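PDB 4HSP: hypothetical protein from Pseudomonas aeruginosa, which is of unknown function but belongs to the DUF3299 family, grouped in the OB clan, and is probably an exported protein. Local coordinates for residues A[11-16]-A[93-98]. Numbering follows the deposited sequence.
Sequences LIPAGA and PSNQIV. With EDO (1,2-ethanediol), chain E; EDO (1,2-ethanediol), chain H; EDO (1,2-ethanediol), chain G.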
loop_
_atom_site.group_PDB
_atom_site.type_symbol
_atom_site.label_atom_id
_atom_site.label_comp_id
_atom_site.label_asym_id
_atom_site.label_seq_id
_atom_site.Cartn_x
_atom_site.Cartn_y
_atom_site.Cartn_z
ATOM N N LEU A 11 -17.295 -23.375 4.450
ATOM C CA LEU A 11 -18.362 -22.404 4.629
ATOM C C LEU A 11 -19.398 -22.547 3.524
ATOM O O LEU A 11 -20.420 -21.873 3.567
ATOM C CB LEU A 11 -17.773 -20.979 4.679
ATOM C CG LEU A 11 -17.448 -20.398 6.063
ATOM C CD1 LEU A 11 -16.497 -21.313 6.881
ATOM C CD2 LEU A 11 -16.910 -19.001 5.929
ATOM N N ILE A 12 -19.152 -23.443 2.562
ATOM C CA ILE A 12 -20.067 -23.738 1.466
ATOM C C ILE A 12 -20.705 -25.104 1.740
ATOM O O ILE A 12 -19.989 -26.113 1.776
ATOM C CB ILE A 12 -19.413 -23.670 0.054
ATOM C CG1 ILE A 12 -18.797 -22.275 -0.224
ATOM C CG2 ILE A 12 -20.454 -24.008 -1.008
ATOM C CD1 ILE A 12 -17.929 -22.207 -1.378
ATOM N N PRO A 13 -22.047 -25.164 1.941
ATOM C CA PRO A 13 -22.691 -26.456 2.202
ATOM C C PRO A 13 -22.654 -27.386 0.993
ATOM O O PRO A 13 -22.474 -26.944 -0.141
ATOM C CB PRO A 13 -24.129 -26.067 2.556
ATOM C CG PRO A 13 -24.336 -24.798 1.997
ATOM C CD PRO A 13 -23.035 -24.073 1.984
ATOM N N ALA A 14 -22.770 -28.682 1.263
ATOM C CA ALA A 14 -22.804 -29.743 0.265
ATOM C C ALA A 14 -23.969 -29.485 -0.700
ATOM O O ALA A 14 -25.102 -29.250 -0.251
ATOM C CB ALA A 14 -22.966 -31.083 0.966
ATOM N N GLY A 15 -23.653 -29.442 -1.995
ATOM C CA GLY A 15 -24.638 -29.211 -3.046
ATOM C C GLY A 15 -24.740 -27.775 -3.514
ATOM O O GLY A 15 -25.206 -27.522 -4.638
ATOM N N ALA A 16 -24.274 -26.826 -2.671
ATOM C CA ALA A 16 -24.296 -25.402 -3.001
ATOM C C ALA A 16 -23.234 -25.074 -4.070
ATOM O O ALA A 16 -22.214 -25.771 -4.149
ATOM C CB ALA A 16 -24.080 -24.554 -1.752
ATOM N N PRO A 93 -19.396 -14.465 -2.994
ATOM C CA PRO A 93 -20.750 -14.848 -2.520
ATOM C C PRO A 93 -20.856 -14.668 -0.999
ATOM O O PRO A 93 -19.825 -14.687 -0.317
ATOM C CB PRO A 93 -20.865 -16.319 -2.917
ATOM C CG PRO A 93 -19.830 -16.517 -3.942
ATOM C CD PRO A 93 -18.700 -15.632 -3.568
ATOM N N SER A 94 -22.079 -14.467 -0.467
ATOM C CA SER A 94 -22.296 -14.165 0.962
ATOM C C SER A 94 -21.858 -15.288 1.928
ATOM O O SER A 94 -21.787 -15.058 3.142
ATOM C CB SER A 94 -23.752 -13.798 1.220
ATOM O OG SER A 94 -24.620 -14.823 0.782
ATOM N N ASN A 95 -21.555 -16.478 1.405
ATOM C CA ASN A 95 -21.105 -17.607 2.225
ATOM C C ASN A 95 -19.576 -17.732 2.127
ATOM O O ASN A 95 -18.998 -18.719 2.580
ATOM C CB ASN A 95 -21.830 -18.907 1.864
ATOM C CG ASN A 95 -21.690 -19.382 0.442
ATOM O OD1 ASN A 95 -21.067 -18.737 -0.405
ATOM N ND2 ASN A 95 -22.312 -20.520 0.134
ATOM N N GLN A 96 -18.935 -16.689 1.563
ATOM C CA GLN A 96 -17.484 -16.537 1.428
ATOM C C GLN A 96 -17.103 -15.152 2.008
ATOM O O GLN A 96 -16.131 -14.531 1.604
ATOM C CB GLN A 96 -17.012 -16.741 -0.044
ATOM C CG GLN A 96 -17.214 -18.170 -0.615
ATOM C CD GLN A 96 -16.292 -19.222 -0.029
ATOM O OE1 GLN A 96 -15.233 -19.529 -0.589
ATOM N NE2 GLN A 96 -16.694 -19.834 1.091
ATOM N N ILE A 97 -17.908 -14.686 2.978
ATOM C CA ILE A 97 -17.730 -13.428 3.716
ATOM C C ILE A 97 -18.156 -13.645 5.169
ATOM O O ILE A 97 -19.194 -14.248 5.421
ATOM C CB ILE A 97 -18.500 -12.199 3.115
ATOM C CG1 ILE A 97 -18.392 -12.104 1.568
ATOM C CG2 ILE A 97 -18.068 -10.884 3.816
ATOM C CD1 ILE A 97 -19.039 -10.849 0.915
ATOM N N VAL A 98 -17.362 -13.127 6.108
ATOM C CA VAL A 98 -17.653 -13.075 7.535
ATOM C C VAL A 98 -17.657 -11.590 7.969
ATOM O O VAL A 98 -16.676 -10.885 7.740
ATOM C CB VAL A 98 -16.652 -13.910 8.389
ATOM C CG1 VAL A 98 -17.072 -13.944 9.852
ATOM C CG2 VAL A 98 -16.486 -15.326 7.832
HETATM C C1 EDO E . -24.578 -28.905 4.679
HETATM O O1 EDO E . -23.186 -29.264 4.532
HETATM C C2 EDO E . -24.749 -27.741 5.722
HETATM O O2 EDO E . -26.080 -27.208 5.801
HETATM C C1 EDO H . -19.211 -30.951 -1.773
HETATM O O1 EDO H . -19.421 -30.526 -0.419
HETATM C C2 EDO H . -20.518 -30.908 -2.630
HETATM O O2 EDO H . -20.815 -29.582 -3.079
HETATM C C1 EDO G . -17.034 -28.811 2.539
HETATM O O1 EDO G . -15.634 -28.799 2.841
HETATM C C2 EDO G . -17.909 -28.563 3.811
HETATM O O2 EDO G . -19.256 -28.262 3.434
#
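Leu11 and Ile12 make the tight half of this contact, and between them they show how two loops can pack without a single hydrogen bond passing from one to the other. CB of Leu11 sits 3.3 Å from the carbonyl O of Asn95, while the tip of the side chain runs on to Val98, whose CG2 lies 4.2 Å from Leu11 CD2, the two side chains crossing at about a right angle. Leu59 of strand 55-68 touches both. Ile12 works differently: with CG1 beside its own backbone N (chi1 -58°), the CG1-CD1 arm crosses the amide end of Gln96, bringing CG1 to 3.5 Å and CD1 to 3.6 Å from NE2. That amide is held in place, for the Gln96 chain bends at chi2 and returns NE2 to Asn95 O at 3.0 Å in a nearly straight bond (167°), the donor standing above the carbonyl plane; NE2 also donates to Trp8 O, so two bonds fix the amide's rotation. Asn95, its CG in the crowded position between backbone N and carbonyl carbon, donates from ND2 to Pro47 O and puts the same atom 3.9 Å from Ile12 CG1. The contact thus joins the loop between strand 4-5 and helix 26-34 to the edge of a mixed sheet, probably the barrel of an OB fold, which Val98 enters as first residue of strand 98-102; Tyr135 of strand 132-144 hydrogen-bonds Leu11 O. Beyond Ile12 the packing loosens: Pro13 merely grazes Asn95, and a type II turn carries Ala14 and Gly15 away before folding back at Ala16. From Ile12 O onward ethanediols, probably from the crystallisation liquor, bind the backbone: O2 of one donates to Ile12 O, O2 of another accepts the N-H of Gly15, and a third holds Ala14 N only weakly.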